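Local structure of fibrinogen binding protein (Staphylococcus aureus subsp. aureus Mu50, 3DOA) at residues Y114-L119 and E133-I138; R76-H81 and S126-V131; D96-I101 and F158-P163; G21-I26 and I34-R39. The protein probably binds fibrinogen and belongs to the NFACT family, whose bacterial members include factors of ribosome-associated protein quality control. All blocks are in the same frame, centred on the assembly; numbering follows the deposited sequence.

Contact 1. Residues Y114-L119 and E133-I138; sequences YRTVIL and ENRKII
Tyr114 and Arg115 meet Glu133 and Ile138, and Ile118 meets Arg135, in a mixed polar and apolar contact that bridges an intervening strand of an antiparallel sheet. Strand 127-132 pairs with both 112-120 and 137-140, and the turn after it curls back over 114-119. Tyr114 O receives two N-H groups, one from each segment: Arg115 NH1 reaches it at 3.1 Å from above the carbonyl plane, and Glu133 N makes a weak bond at 3.2 Å. Glu133, its CD folded back at chi2 (-74°), brings OE1 close to Tyr114 O, an approach of two acceptors, probably eased by Arg115 NH1, and not a bond. This OE1 lies at the edge of the Arg115 guanidinium, in its plane, in a long salt bridge of 3.9 Å to NH1, the two flat groups 45° apart. Over one face of that guanidinium, near the rim, lies Ile138 CD1, 3.5 Å from Arg115 NE, while NE bonds to His81 ND1. Ile118 CD1 touches Arg135 NH2 at 3.7 Å, and that NH2 forms a salt bridge with Glu100 on strand 98-106. Arginine suits position 115: its flat head takes a methyl over one face while N-H groups reach polar partners. The long ion pair probably adds only modest stabilisation.

Contact 2. Residues R76-H81 and S126-V131; sequences RVFRKH and SNLILV
Leu130 presents the main bump of this contact: its CD2 methyl fits a shallow hollow on helix 76-81 lined by Val77, Phe78 and His81. The hollow follows from helix periodicity, since Val77 and His81 are one turn apart and Phe78 stands beside them. CD2 lies 3.9 Å from Phe78 CD1, 4.3 Å from Val77 CG1 and 4.2 Å from His81 CB, so a single methyl is met by three residues. With CG anti to the backbone N (chi1 -168°), Leu130 extends from the strand toward this hollow. The Phe78 ring and the Leu130 side chain slide past each other in opposite directions, and the ring's far end, CZ, comes to 4.2 Å from Leu128 CG. This is a helix lying on one face of an antiparallel sheet: the axes of 76-81 and strand 127-131 approach to 10.6 Å at an angle of 36°. Leu128 and Leu130, two residues apart on the strand, point to the same side, whereas Ile129 between them points away, toward Tyr160. The branched end of Leu130 lets one methyl enter the hollow while its CB meets Phe78 CE1, and the Phe78 ring reaches across to the leucine side chains. His81 enters the contact through its CB.

Contact 3. Residues D96-I101 and F158-P163; sequences DRRIEI and FNYEAP
Arg98, at the start of strand 98-106, lays its side chain against Tyr160, Ala162 and Pro163, and so joins that strand to the loop that follows strand 137-140. From CB, which leaves the backbone toward that loop, the chain runs to CG, anti to the carbonyl carbon, and then to CD. CD is the first atom to touch across the contact, at 3.8 Å from both CD and CG of Pro163. A bend at chi3 (80°) then sets NE beside the proline ring, 3.4 Å from its CD, and within 3.3 Å of Tyr160 OH, to which it donates a weak hydrogen bond. Arg98 and Tyr160 meet tip to tip, the guanidinium and ring planes only 15° apart, and the hydroxyl comes to the edge of the guanidinium while NH2 lies in the plane of the phenol ring, beside CE2. At CZ the partners are Pro163 CD and Ala162 CB, both over one face, with the alanine methyl extending the cover to NH2. The other terminal nitrogen, NH1, forms a long salt bridge with Asp96 OD2 at 3.7 Å, within its own segment. Small Ala162 and the compact, rigid ring of Pro163 suit this place, since neither carries a long chain that would hold them off the arginine. Tyr160 OH is also hydrogen-bonded with Glu120 OE2, so the hydroxyl is shared between Arg98 and the next strand. A weak bond from NE at the edge, a long ion pair to Asp96 and apolar cover on one face share the work, and the nearby Asp96 and Glu120 would be expected to offset the buried positive charge.

Contact 4. Residues G21-I26 and I34-R39; sequences GRVHKI and ILMVVR
Strands 22-26 and 34-39 pair antiparallel as arms of a hairpin, their axes 4.6 Å apart at the closest point and 137° between directions, with a classic beta bulge where His24 and Lys25 both face Val37. Arg22 and Arg39 form a hydrogen-bonded pair: Arg22 N gives to Arg39 O, and Arg39 N returns the bond to Arg22 O at 2.8 Å. At the bulge, His24 N bonds to Val37 O at 2.9 Å, while Val37 N donates to Lys25 O. The extra residue puts His24 and Lys25 together on the side of Val37 and Arg39. There the His24 ring runs side by side with Arg39, its CD2 3.5 Å from Arg39 CD and the ring and guanidinium planes 36° apart. The aliphatic part of Arg39, extended from CG to NE, gives the imidazole an apolar neighbour. Val37, short and branched, fits beside both bulge residues, with Lys25 CB 3.5 Å from Val37 CG1 and Val37 CG2 near His24 CB. The other face is hydrophobic: Ile26 CG2 meets Ile34 CG2 at 4.0 Å, and the long, unbranched chain of Met36 meets Val23 at CG and Ile26 CD1 at CE, the latter at 4.2 Å. On this face helix 73-82 lies against Ile26 and Met36 through Phe78; strand 43-50 flanks 33-40 on its other edge, and Gly84, just after that helix, makes a backbone bond with Val23 and accepts one at its O from Arg22 NH1.

In the fold
Contacts 1, 2 and 3 share the five-stranded antiparallel sheet, and contact 4 belongs to the four-stranded sheet beside helix 73-82. The centres of contacts 1 and 2 are about 9 Å apart, as are those of 1 and 3; backbone bonds link them, among them Ile138 N to Leu130 O and Val117 N to Ile101 O. Tyr160 of contact 3 packs on Ile129 of contact 2 from the sheet face away from the helix. Contact 2 also reaches contact 4, about 12 Å away between centres, where Leu128 CD2 packs on Ile34 CB at 3.8 Å. Contacts 3 and 4, about 21 Å apart between centres, do not touch.

Contact 1. Residues Y114-L119 and E133-I138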
# COMPACT_ATOMS: atom_id res chain seq x y z
N TYR A 114 23.61 1.92 0.99
CA TYR A 114 22.36 2.21 0.35
C TYR A 114 21.44 0.99 0.59
O TYR A 114 21.75 -0.13 0.20
CB TYR A 114 22.59 2.44 -1.14
CG TYR A 114 23.15 3.82 -1.49
CD1 TYR A 114 24.46 3.97 -1.91
CD2 TYR A 114 22.36 4.97 -1.40
CE1 TYR A 114 24.95 5.23 -2.25
CE2 TYR A 114 22.82 6.21 -1.71
CZ TYR A 114 24.13 6.34 -2.15
OH TYR A 114 24.66 7.59 -2.46
N ARG A 115 20.32 1.23 1.26
CA ARG A 115 19.28 0.24 1.63
C ARG A 115 17.86 0.59 1.11
O ARG A 115 17.54 1.77 0.96
CB ARG A 115 19.21 0.17 3.13
CG ARG A 115 20.52 -0.14 3.75
CD ARG A 115 20.99 -1.49 3.34
NE ARG A 115 22.25 -1.94 3.97
CZ ARG A 115 23.35 -2.21 3.29
NH1 ARG A 115 23.41 -2.05 1.95
NH2 ARG A 115 24.40 -2.63 3.97
N THR A 116 17.07 -0.45 0.81
CA THR A 116 15.64 -0.31 0.51
C THR A 116 14.80 -1.20 1.41
O THR A 116 15.04 -2.42 1.49
CB THR A 116 15.35 -0.70 -0.90
OG1 THR A 116 15.99 0.24 -1.75
CG2 THR A 116 13.87 -0.68 -1.16
N VAL A 117 13.82 -0.59 2.10
CA VAL A 117 12.78 -1.34 2.81
C VAL A 117 11.57 -1.55 1.86
O VAL A 117 11.05 -0.58 1.30
CB VAL A 117 12.34 -0.58 4.04
CG1 VAL A 117 11.13 -1.27 4.71
CG2 VAL A 117 13.54 -0.43 4.98
N ILE A 118 11.18 -2.80 1.65
CA ILE A 118 10.04 -3.19 0.80
C ILE A 118 8.86 -3.76 1.66
O ILE A 118 9.00 -4.79 2.33
CB ILE A 118 10.44 -4.24 -0.20
CG1 ILE A 118 11.83 -3.93 -0.79
CG2 ILE A 118 9.41 -4.31 -1.29
CD1 ILE A 118 12.16 -4.68 -2.12
N LEU A 119 7.72 -3.04 1.69
CA LEU A 119 6.49 -3.53 2.30
C LEU A 119 5.59 -4.03 1.16
O LEU A 119 5.29 -3.28 0.21
CB LEU A 119 5.79 -2.45 3.12
CG LEU A 119 4.50 -2.89 3.86
CD1 LEU A 119 4.70 -4.04 4.85
CD2 LEU A 119 3.86 -1.71 4.55
N GLU A 133 21.30 -1.93 -2.43
CA GLU A 133 21.20 -1.27 -3.76
C GLU A 133 21.28 -2.22 -4.94
O GLU A 133 20.79 -1.86 -6.02
CB GLU A 133 22.26 -0.15 -3.98
CG GLU A 133 23.68 -0.59 -4.07
CD GLU A 133 24.21 -0.97 -2.70
OE1 GLU A 133 23.52 -1.66 -1.91
OE2 GLU A 133 25.33 -0.57 -2.38
N ASN A 134 21.86 -3.40 -4.75
CA ASN A 134 21.71 -4.45 -5.78
C ASN A 134 20.55 -5.47 -5.61
O ASN A 134 20.52 -6.48 -6.30
CB ASN A 134 23.03 -5.15 -5.91
CG ASN A 134 24.19 -4.17 -6.13
OD1 ASN A 134 24.03 -3.16 -6.84
ND2 ASN A 134 25.35 -4.45 -5.52
N ARG A 135 19.58 -5.16 -4.71
CA ARG A 135 18.48 -6.05 -4.35
C ARG A 135 18.87 -7.38 -3.67
O ARG A 135 18.10 -8.32 -3.69
CB ARG A 135 17.64 -6.38 -5.59
CG ARG A 135 17.42 -5.24 -6.66
CD ARG A 135 16.56 -4.06 -6.21
NE ARG A 135 15.13 -4.37 -6.26
CZ ARG A 135 14.16 -3.69 -5.63
NH1 ARG A 135 14.42 -2.63 -4.89
NH2 ARG A 135 12.91 -4.11 -5.72
N LYS A 136 20.07 -7.50 -3.11
CA LYS A 136 20.44 -8.70 -2.33
C LYS A 136 19.57 -8.53 -1.07
O LYS A 136 19.52 -7.43 -0.50
CB LYS A 136 21.96 -8.71 -1.98
CG LYS A 136 22.77 -10.11 -1.83
CD LYS A 136 24.22 -9.95 -1.07
CE LYS A 136 25.11 -11.29 -0.92
NZ LYS A 136 25.89 -11.64 0.41
N ILE A 137 18.83 -9.56 -0.69
CA ILE A 137 17.95 -9.47 0.49
C ILE A 137 18.84 -9.48 1.71
O ILE A 137 19.55 -10.42 1.89
CB ILE A 137 17.06 -10.71 0.69
CG1 ILE A 137 16.00 -10.84 -0.39
CG2 ILE A 137 16.42 -10.68 2.14
CD1 ILE A 137 15.41 -12.23 -0.38
N ILE A 138 18.80 -8.47 2.55
CA ILE A 138 19.53 -8.53 3.81
C ILE A 138 18.75 -9.34 4.82
O ILE A 138 19.28 -10.25 5.43
CB ILE A 138 19.85 -7.10 4.35
CG1 ILE A 138 20.86 -6.45 3.40
CG2 ILE A 138 20.28 -7.15 5.83
CD1 ILE A 138 20.76 -5.04 3.33

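Contact 2. Residues R76-H81 and S126-V131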
# COMPACT_ATOMS: atom_id res chain seq x y z
N ARG A 76 16.59 -5.13 15.54
CA ARG A 76 18.05 -4.97 15.66
C ARG A 76 18.66 -4.81 14.25
O ARG A 76 19.33 -3.80 13.93
CB ARG A 76 18.70 -6.17 16.34
CG ARG A 76 18.76 -6.18 17.82
CD ARG A 76 19.83 -7.19 18.27
NE ARG A 76 19.45 -8.61 18.11
CZ ARG A 76 18.54 -9.24 18.88
NH1 ARG A 76 17.89 -8.58 19.86
NH2 ARG A 76 18.24 -10.53 18.67
N VAL A 77 18.38 -5.79 13.40
CA VAL A 77 18.94 -5.77 12.09
C VAL A 77 18.58 -4.45 11.47
O VAL A 77 19.41 -3.81 10.83
CB VAL A 77 18.41 -6.81 11.15
CG1 VAL A 77 19.00 -6.56 9.78
CG2 VAL A 77 18.73 -8.22 11.66
N PHE A 78 17.34 -4.04 11.65
CA PHE A 78 16.93 -2.77 11.07
C PHE A 78 17.69 -1.51 11.56
O PHE A 78 18.10 -0.67 10.76
CB PHE A 78 15.45 -2.61 11.31
CG PHE A 78 14.61 -2.94 10.12
CD1 PHE A 78 14.85 -4.13 9.39
CD2 PHE A 78 13.54 -2.12 9.77
CE1 PHE A 78 14.04 -4.48 8.29
CE2 PHE A 78 12.73 -2.45 8.70
CZ PHE A 78 12.99 -3.63 7.95
N ARG A 79 17.87 -1.40 12.86
CA ARG A 79 18.68 -0.34 13.41
C ARG A 79 20.09 -0.31 12.86
O ARG A 79 20.59 0.74 12.47
CB ARG A 79 18.76 -0.52 14.89
CG ARG A 79 17.41 -0.53 15.53
CD ARG A 79 17.45 -0.87 17.01
NE ARG A 79 16.33 -0.23 17.69
CZ ARG A 79 16.08 -0.26 18.99
NH1 ARG A 79 16.86 -0.88 19.86
NH2 ARG A 79 15.02 0.38 19.41
N LYS A 80 20.73 -1.48 12.84
CA LYS A 80 22.07 -1.63 12.29
C LYS A 80 22.21 -0.96 10.95
O LYS A 80 23.11 -0.18 10.71
CB LYS A 80 22.34 -3.09 12.05
CG LYS A 80 23.78 -3.54 12.28
CD LYS A 80 24.09 -5.01 11.76
CE LYS A 80 24.95 -5.03 10.46
NZ LYS A 80 26.16 -5.90 10.64
N HIS A 81 21.29 -1.24 10.04
CA HIS A 81 21.39 -0.75 8.68
C HIS A 81 20.71 0.57 8.42
O HIS A 81 21.05 1.23 7.43
CB HIS A 81 20.77 -1.75 7.74
CG HIS A 81 21.49 -3.05 7.67
ND1 HIS A 81 22.25 -3.41 6.57
CD2 HIS A 81 21.51 -4.11 8.51
CE1 HIS A 81 22.73 -4.63 6.76
NE2 HIS A 81 22.30 -5.07 7.93
N SER A 126 1.68 -10.98 3.30
CA SER A 126 2.37 -9.77 3.63
C SER A 126 3.79 -10.07 4.16
O SER A 126 4.00 -11.06 4.90
CB SER A 126 1.54 -9.01 4.63
OG SER A 126 0.38 -8.57 3.99
N ASN A 127 4.73 -9.22 3.72
CA ASN A 127 6.14 -9.27 4.15
C ASN A 127 6.74 -7.86 4.20
O ASN A 127 6.29 -6.91 3.50
CB ASN A 127 6.98 -10.18 3.25
CG ASN A 127 7.96 -11.05 4.03
OD1 ASN A 127 8.25 -10.80 5.22
ND2 ASN A 127 8.51 -12.07 3.35
N LEU A 128 7.71 -7.75 5.10
CA LEU A 128 8.57 -6.60 5.21
C LEU A 128 10.04 -7.14 4.97
O LEU A 128 10.49 -8.16 5.58
CB LEU A 128 8.35 -6.01 6.57
CG LEU A 128 9.08 -4.73 6.88
CD1 LEU A 128 8.93 -3.73 5.77
CD2 LEU A 128 8.59 -4.23 8.15
N ILE A 129 10.75 -6.47 4.06
CA ILE A 129 12.02 -6.95 3.50
C ILE A 129 13.04 -5.82 3.21
O ILE A 129 12.73 -4.74 2.64
CB ILE A 129 11.85 -7.74 2.18
CG1 ILE A 129 10.82 -8.85 2.30
CG2 ILE A 129 13.16 -8.37 1.74
CD1 ILE A 129 10.38 -9.31 0.89
N LEU A 130 14.28 -6.11 3.60
CA LEU A 130 15.37 -5.16 3.51
C LEU A 130 16.34 -5.71 2.49
O LEU A 130 16.71 -6.88 2.54
CB LEU A 130 16.00 -5.05 4.89
CG LEU A 130 16.99 -3.92 5.12
CD1 LEU A 130 16.39 -2.53 4.81
CD2 LEU A 130 17.49 -4.10 6.58
N VAL A 131 16.72 -4.88 1.55
CA VAL A 131 17.61 -5.30 0.52
C VAL A 131 18.61 -4.17 0.35
O VAL A 131 18.36 -3.05 0.83
CB VAL A 131 16.86 -5.52 -0.79
CG1 VAL A 131 15.73 -6.49 -0.57
CG2 VAL A 131 16.34 -4.20 -1.31

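Contact 3. Residues D96-I101 and F158-P163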
# COMPACT_ATOMS: atom_id res chain seq x y z
N ASP A 96 0.74 -1.56 -7.76
CA ASP A 96 0.66 -2.74 -6.91
C ASP A 96 0.58 -2.31 -5.48
O ASP A 96 0.66 -1.14 -5.21
CB ASP A 96 1.81 -3.73 -7.13
CG ASP A 96 1.47 -5.13 -6.55
OD1 ASP A 96 0.28 -5.33 -6.20
OD2 ASP A 96 2.34 -6.03 -6.39
N ARG A 97 0.32 -3.27 -4.60
CA ARG A 97 0.25 -3.06 -3.15
C ARG A 97 1.66 -3.28 -2.45
O ARG A 97 1.84 -4.14 -1.54
CB ARG A 97 -0.80 -4.00 -2.51
CG ARG A 97 -2.27 -3.92 -2.92
CD ARG A 97 -2.86 -5.38 -3.00
NE ARG A 97 -4.31 -5.35 -2.80
CZ ARG A 97 -5.30 -5.38 -3.75
NH1 ARG A 97 -5.03 -5.51 -5.06
NH2 ARG A 97 -6.59 -5.30 -3.37
N ARG A 98 2.59 -2.43 -2.90
CA ARG A 98 3.98 -2.46 -2.63
C ARG A 98 4.58 -1.04 -2.52
O ARG A 98 4.45 -0.18 -3.42
CB ARG A 98 4.67 -3.17 -3.76
CG ARG A 98 4.57 -4.63 -3.62
CD ARG A 98 4.77 -5.37 -4.94
NE ARG A 98 6.17 -5.51 -5.34
CZ ARG A 98 6.62 -5.41 -6.59
NH1 ARG A 98 5.78 -5.14 -7.58
NH2 ARG A 98 7.92 -5.56 -6.87
N ILE A 99 5.22 -0.81 -1.37
CA ILE A 99 5.93 0.40 -1.12
C ILE A 99 7.41 0.03 -0.80
O ILE A 99 7.71 -0.95 -0.09
CB ILE A 99 5.33 1.19 0.05
CG1 ILE A 99 3.79 1.22 -0.04
CG2 ILE A 99 5.90 2.62 0.07
CD1 ILE A 99 3.04 0.12 0.75
N GLU A 100 8.29 0.87 -1.36
CA GLU A 100 9.70 0.80 -1.25
C GLU A 100 10.19 2.15 -0.72
O GLU A 100 9.98 3.22 -1.35
CB GLU A 100 10.28 0.51 -2.61
CG GLU A 100 10.02 -0.89 -3.01
CD GLU A 100 10.99 -1.45 -4.07
OE1 GLU A 100 12.01 -0.82 -4.45
OE2 GLU A 100 10.70 -2.58 -4.51
N ILE A 101 10.83 2.09 0.45
CA ILE A 101 11.49 3.24 1.02
C ILE A 101 12.97 3.02 0.87
O ILE A 101 13.49 1.98 1.28
CB ILE A 101 11.23 3.39 2.51
CG1 ILE A 101 9.74 3.26 2.81
CG2 ILE A 101 11.82 4.72 2.98
CD1 ILE A 101 9.46 2.84 4.22
N PHE A 158 19.57 -13.75 -0.90
CA PHE A 158 19.09 -13.93 -2.26
C PHE A 158 18.63 -12.67 -2.84
O PHE A 158 18.39 -11.72 -2.11
CB PHE A 158 17.90 -14.86 -2.21
CG PHE A 158 18.27 -16.22 -1.85
CD1 PHE A 158 18.28 -17.23 -2.82
CD2 PHE A 158 18.66 -16.53 -0.56
CE1 PHE A 158 18.69 -18.55 -2.49
CE2 PHE A 158 19.05 -17.84 -0.22
CZ PHE A 158 19.06 -18.84 -1.19
N ASN A 159 18.40 -12.67 -4.14
CA ASN A 159 17.86 -11.46 -4.79
C ASN A 159 16.38 -11.34 -4.67
O ASN A 159 15.69 -12.24 -5.03
CB ASN A 159 18.20 -11.47 -6.28
CG ASN A 159 19.69 -11.44 -6.53
OD1 ASN A 159 20.47 -10.79 -5.79
ND2 ASN A 159 20.12 -12.16 -7.57
N TYR A 160 15.90 -10.21 -4.19
CA TYR A 160 14.45 -9.97 -4.20
C TYR A 160 13.87 -9.98 -5.59
O TYR A 160 14.31 -9.24 -6.47
CB TYR A 160 14.10 -8.64 -3.61
CG TYR A 160 12.63 -8.23 -3.67
CD1 TYR A 160 11.81 -8.37 -2.56
CD2 TYR A 160 12.09 -7.61 -4.77
CE1 TYR A 160 10.50 -7.97 -2.56
CE2 TYR A 160 10.76 -7.19 -4.79
CZ TYR A 160 9.97 -7.37 -3.67
OH TYR A 160 8.67 -6.93 -3.65
N GLU A 161 12.78 -10.74 -5.69
CA GLU A 161 11.89 -10.83 -6.83
C GLU A 161 10.47 -10.47 -6.46
O GLU A 161 9.94 -10.93 -5.47
CB GLU A 161 11.83 -12.26 -7.30
CG GLU A 161 13.13 -12.82 -7.65
CD GLU A 161 13.21 -13.10 -9.10
OE1 GLU A 161 12.83 -14.21 -9.49
OE2 GLU A 161 13.65 -12.21 -9.84
N ALA A 162 9.85 -9.63 -7.28
CA ALA A 162 8.47 -9.20 -7.05
C ALA A 162 7.55 -10.40 -6.84
O ALA A 162 7.97 -11.55 -6.99
CB ALA A 162 7.98 -8.35 -8.21
N PRO A 163 6.30 -10.13 -6.49
CA PRO A 163 5.31 -11.19 -6.26
C PRO A 163 4.96 -11.92 -7.55
O PRO A 163 5.37 -11.50 -8.63
CB PRO A 163 4.10 -10.42 -5.74
CG PRO A 163 4.67 -9.21 -5.10
CD PRO A 163 5.88 -8.84 -5.92

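Contact 4. Residues G21-I26 and I34-R39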
# COMPACT_ATOMS: atom_id res chain seq x y z
N GLY A 21 14.04 13.00 5.74
CA GLY A 21 14.02 12.79 7.16
C GLY A 21 15.03 11.71 7.46
O GLY A 21 15.44 10.93 6.58
N ARG A 22 15.40 11.68 8.74
CA ARG A 22 16.33 10.75 9.31
C ARG A 22 15.60 9.67 10.10
O ARG A 22 14.70 9.96 10.89
CB ARG A 22 17.23 11.52 10.26
CG ARG A 22 18.42 10.70 10.80
CD ARG A 22 19.41 11.52 11.59
NE ARG A 22 19.84 12.79 10.95
CZ ARG A 22 20.79 12.97 9.99
NH1 ARG A 22 21.44 11.95 9.43
NH2 ARG A 22 21.08 14.21 9.56
N VAL A 23 16.03 8.43 9.93
CA VAL A 23 15.50 7.33 10.70
C VAL A 23 16.13 7.36 12.11
O VAL A 23 17.35 7.21 12.32
CB VAL A 23 15.85 6.02 10.05
CG1 VAL A 23 15.20 4.90 10.77
CG2 VAL A 23 15.48 6.06 8.58
N HIS A 24 15.27 7.54 13.08
CA HIS A 24 15.67 7.93 14.38
C HIS A 24 15.53 6.84 15.39
O HIS A 24 16.09 6.95 16.48
CB HIS A 24 14.80 9.09 14.79
CG HIS A 24 15.17 9.70 16.09
ND1 HIS A 24 14.47 9.45 17.25
CD2 HIS A 24 16.16 10.56 16.42
CE1 HIS A 24 15.00 10.14 18.25
NE2 HIS A 24 16.03 10.82 17.77
N LYS A 25 14.77 5.80 15.06
CA LYS A 25 14.33 4.80 16.04
C LYS A 25 13.55 3.72 15.29
O LYS A 25 12.82 4.01 14.31
CB LYS A 25 13.41 5.44 17.07
CG LYS A 25 13.37 4.81 18.48
CD LYS A 25 13.49 5.93 19.66
CE LYS A 25 12.32 7.06 19.65
NZ LYS A 25 12.63 8.41 20.33
N ILE A 26 13.70 2.48 15.73
CA ILE A 26 12.94 1.41 15.11
C ILE A 26 12.55 0.42 16.17
O ILE A 26 13.40 -0.17 16.78
CB ILE A 26 13.72 0.70 13.99
CG1 ILE A 26 14.26 1.75 13.01
CG2 ILE A 26 12.82 -0.37 13.27
CD1 ILE A 26 14.94 1.19 11.76
N ILE A 34 6.30 -3.33 12.56
CA ILE A 34 7.44 -2.48 12.71
C ILE A 34 6.99 -1.04 12.74
O ILE A 34 6.21 -0.56 11.92
CB ILE A 34 8.51 -2.71 11.60
CG1 ILE A 34 9.34 -3.96 11.91
CG2 ILE A 34 9.45 -1.55 11.45
CD1 ILE A 34 9.99 -3.96 13.31
N LEU A 35 7.53 -0.38 13.74
CA LEU A 35 7.29 0.99 14.08
C LEU A 35 8.58 1.71 13.79
O LEU A 35 9.61 1.36 14.35
CB LEU A 35 6.99 1.03 15.57
CG LEU A 35 5.94 2.03 16.04
CD1 LEU A 35 4.89 2.33 14.93
CD2 LEU A 35 5.33 1.49 17.36
N MET A 36 8.57 2.67 12.89
CA MET A 36 9.84 3.25 12.46
C MET A 36 9.71 4.75 12.67
O MET A 36 8.93 5.36 11.95
CB MET A 36 10.11 2.85 11.00
CG MET A 36 10.99 3.80 10.22
SD MET A 36 11.54 3.25 8.52
CE MET A 36 12.07 1.51 8.70
N VAL A 37 10.39 5.34 13.68
CA VAL A 37 10.24 6.81 13.81
C VAL A 37 11.21 7.65 12.96
O VAL A 37 12.40 7.45 12.98
CB VAL A 37 9.99 7.36 15.24
CG1 VAL A 37 10.12 6.30 16.26
CG2 VAL A 37 10.81 8.59 15.51
N VAL A 38 10.64 8.54 12.15
CA VAL A 38 11.36 9.39 11.27
C VAL A 38 11.34 10.80 11.81
O VAL A 38 10.29 11.36 12.09
CB VAL A 38 10.71 9.39 9.92
CG1 VAL A 38 11.51 10.27 8.94
CG2 VAL A 38 10.62 7.96 9.45
N ARG A 39 12.52 11.39 11.93
CA ARG A 39 12.70 12.71 12.50
C ARG A 39 13.04 13.64 11.35
O ARG A 39 14.00 13.44 10.64
CB ARG A 39 13.79 12.64 13.54
CG ARG A 39 13.85 13.81 14.43
CD ARG A 39 14.93 13.68 15.54
NE ARG A 39 15.02 14.97 16.25
CZ ARG A 39 14.57 15.20 17.48
NH1 ARG A 39 14.70 16.43 18.02
NH2 ARG A 39 14.02 14.20 18.20